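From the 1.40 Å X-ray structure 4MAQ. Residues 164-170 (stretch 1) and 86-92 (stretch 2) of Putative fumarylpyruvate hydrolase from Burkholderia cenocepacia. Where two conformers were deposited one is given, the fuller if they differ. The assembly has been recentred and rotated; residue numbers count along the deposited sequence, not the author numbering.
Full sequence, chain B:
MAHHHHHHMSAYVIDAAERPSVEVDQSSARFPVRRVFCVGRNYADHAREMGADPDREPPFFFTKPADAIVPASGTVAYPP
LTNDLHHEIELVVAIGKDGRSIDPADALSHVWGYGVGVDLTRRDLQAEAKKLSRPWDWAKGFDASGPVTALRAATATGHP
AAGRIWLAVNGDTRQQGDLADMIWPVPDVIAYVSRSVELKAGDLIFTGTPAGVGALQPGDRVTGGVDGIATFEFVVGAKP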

# COMPACT_ATOMS: atom_id res chain seq x y z
N ARG B 164 17.89 -4.37 23.82
CA ARG B 164 18.72 -3.98 22.69
C ARG B 164 18.05 -4.25 21.34
O ARG B 164 17.48 -5.33 21.10
CB ARG B 164 20.06 -4.73 22.75
CG ARG B 164 21.07 -4.30 21.68
CD ARG B 164 22.35 -5.14 21.73
NE ARG B 164 22.06 -6.57 21.82
CZ ARG B 164 22.74 -7.52 21.19
NH1 ARG B 164 23.76 -7.20 20.39
NH2 ARG B 164 22.40 -8.79 21.34
N ILE B 165 18.12 -3.24 20.46
CA ILE B 165 17.69 -3.34 19.06
C ILE B 165 18.90 -2.87 18.25
O ILE B 165 19.46 -1.79 18.52
CB ILE B 165 16.40 -2.52 18.77
CG1 ILE B 165 16.13 -2.46 17.26
CG2 ILE B 165 16.44 -1.11 19.39
CD1 ILE B 165 14.72 -2.04 16.88
N TRP B 166 19.35 -3.68 17.29
CA TRP B 166 20.65 -3.42 16.69
C TRP B 166 20.70 -3.92 15.26
O TRP B 166 19.94 -4.81 14.84
CB TRP B 166 21.77 -4.07 17.55
CG TRP B 166 21.66 -5.58 17.55
CD1 TRP B 166 20.85 -6.36 18.35
CD2 TRP B 166 22.35 -6.48 16.68
NE1 TRP B 166 20.99 -7.69 18.01
CE2 TRP B 166 21.91 -7.79 17.00
CE3 TRP B 166 23.31 -6.31 15.66
CZ2 TRP B 166 22.40 -8.93 16.33
CZ3 TRP B 166 23.78 -7.46 14.99
CH2 TRP B 166 23.32 -8.75 15.33
N LEU B 167 21.65 -3.36 14.51
CA LEU B 167 21.89 -3.81 13.15
C LEU B 167 23.38 -3.59 12.85
O LEU B 167 23.96 -2.57 13.23
CB LEU B 167 21.01 -3.03 12.15
CG LEU B 167 21.20 -3.31 10.65
CD1 LEU B 167 19.90 -3.02 9.91
CD2 LEU B 167 22.34 -2.51 10.03
N ALA B 168 23.99 -4.58 12.19
CA ALA B 168 25.37 -4.49 11.72
C ALA B 168 25.45 -4.79 10.24
O ALA B 168 24.58 -5.48 9.68
CB ALA B 168 26.24 -5.47 12.51
N VAL B 169 26.49 -4.25 9.62
CA VAL B 169 26.77 -4.47 8.20
C VAL B 169 28.20 -4.98 8.10
O VAL B 169 29.14 -4.33 8.59
CB VAL B 169 26.62 -3.16 7.39
CG1 VAL B 169 27.10 -3.33 5.96
CG2 VAL B 169 25.18 -2.68 7.41
N ASN B 170 28.36 -6.14 7.49
CA ASN B 170 29.67 -6.79 7.42
C ASN B 170 30.34 -6.86 8.79
O ASN B 170 31.56 -6.68 8.94
CB ASN B 170 30.56 -6.13 6.35
CG ASN B 170 29.86 -6.07 5.02
OD1 ASN B 170 29.12 -6.99 4.67
ND2 ASN B 170 30.06 -4.99 4.28
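Stretch 2 86-92: HHEIELV

The most unusual feature of this contact is a leucine methyl set over the face of a histidine ring: CD2 of Leu167 lies 3.7 Å from the centroid of the His87 ring, 14° off its normal, a CH-pi contact in which the methyl comes within 3.6 Å of His87 ND1. That nitrogen is hydrogen-bonded elsewhere in the structure, so the imidazole can offer its face to an aliphatic neighbour without leaving ND1 unsatisfied.

Everything around this pair is packing between two stretches with no hydrogen bond between them. Residues 86-92 are extended and belong to a strand that runs on past the stretch at both ends; it crosses the 164-169 strand at 148°, roughly antiparallel, with the axes 6.9 Å apart at their closest. The nearest alpha carbons, CA of Leu167 and CA of Ile89, are still 6.1 Å apart, and side chains fill the space between the backbones.

The rule is alternation. The CA-to-CB bonds of Ile165, Leu167 and Val169 point toward the partner strand while those of Trp166 and Ala168 point away; across the gap those of His87 and Ile89 point toward, those of Glu88 and Glu90 away, until Leu91, whose CA-to-CB bond lies sideways. Ile89, with the largest covered area, is the central piece. CB of Ile89 rests 3.8 Å from CB of Leu167, and CG1 of Ile89 lies 3.8 Å from CG1 of Ile165 and 3.4 Å from the backbone O of Trp166, so a residue whose CA-to-CB bond points away still contributes its carbonyl oxygen.

The antiparallel sense sets the order at the ends. Ile165, with both chi angles t, reaches to the partner backbone, its CD1 3.8 Å from CA of Glu90 and 3.6 Å from N of Leu91. At the other end Val169 adds a looser contact, its CG2 4.2 Å from NE2 of His87.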

# COMPACT_ATOMS: atom_id res chain seq x y z
N HIS B 86 18.97 2.59 1.96
CA HIS B 86 19.25 2.72 3.38
C HIS B 86 18.55 1.67 4.22
O HIS B 86 17.48 1.18 3.84
CB HIS B 86 18.89 4.12 3.88
CG HIS B 86 19.92 5.14 3.51
ND1 HIS B 86 20.21 6.23 4.29
CD2 HIS B 86 20.76 5.20 2.45
CE1 HIS B 86 21.16 6.94 3.72
NE2 HIS B 86 21.52 6.33 2.60
N HIS B 87 19.14 1.37 5.39
CA HIS B 87 18.56 0.44 6.36
C HIS B 87 18.05 1.17 7.59
O HIS B 87 18.67 2.14 8.04
CB HIS B 87 19.61 -0.59 6.85
CG HIS B 87 20.86 0.03 7.44
ND1 HIS B 87 20.90 0.57 8.71
CD2 HIS B 87 22.09 0.21 6.91
CE1 HIS B 87 22.13 1.03 8.94
NE2 HIS B 87 22.86 0.84 7.86
N GLU B 88 16.94 0.67 8.14
CA GLU B 88 16.45 1.07 9.45
C GLU B 88 15.93 -0.16 10.18
O GLU B 88 14.89 -0.71 9.80
CB GLU B 88 15.33 2.10 9.34
CG GLU B 88 15.78 3.45 8.83
CD GLU B 88 14.61 4.31 8.44
OE1 GLU B 88 13.70 4.47 9.28
OE2 GLU B 88 14.58 4.79 7.30
N ILE B 89 16.65 -0.60 11.22
CA ILE B 89 16.22 -1.75 12.03
C ILE B 89 14.99 -1.37 12.88
O ILE B 89 14.97 -0.30 13.50
CB ILE B 89 17.37 -2.22 12.96
CG1 ILE B 89 17.01 -3.50 13.73
CG2 ILE B 89 17.83 -1.14 13.95
CD1 ILE B 89 17.06 -4.70 12.83
N GLU B 90 13.98 -2.25 12.95
CA GLU B 90 12.73 -1.94 13.68
C GLU B 90 12.13 -3.18 14.32
O GLU B 90 12.17 -4.25 13.73
CB GLU B 90 11.70 -1.30 12.75
CG GLU B 90 12.32 -0.16 11.97
CD GLU B 90 11.39 0.88 11.44
OE1 GLU B 90 10.20 0.94 11.81
OE2 GLU B 90 11.92 1.70 10.66
N LEU B 91 11.50 -2.99 15.48
CA LEU B 91 10.58 -3.97 16.05
C LEU B 91 9.28 -3.98 15.23
O LEU B 91 8.69 -2.94 15.00
CB LEU B 91 10.27 -3.69 17.53
CG LEU B 91 9.30 -4.66 18.17
CD1 LEU B 91 9.96 -6.00 18.42
CD2 LEU B 91 8.78 -4.08 19.48
N VAL B 92 8.88 -5.16 14.78
CA VAL B 92 7.64 -5.32 14.01
C VAL B 92 6.57 -5.97 14.89
O VAL B 92 6.81 -6.99 15.56
CB VAL B 92 7.88 -6.17 12.76
CG1 VAL B 92 6.57 -6.46 12.02
CG2 VAL B 92 8.85 -5.45 11.81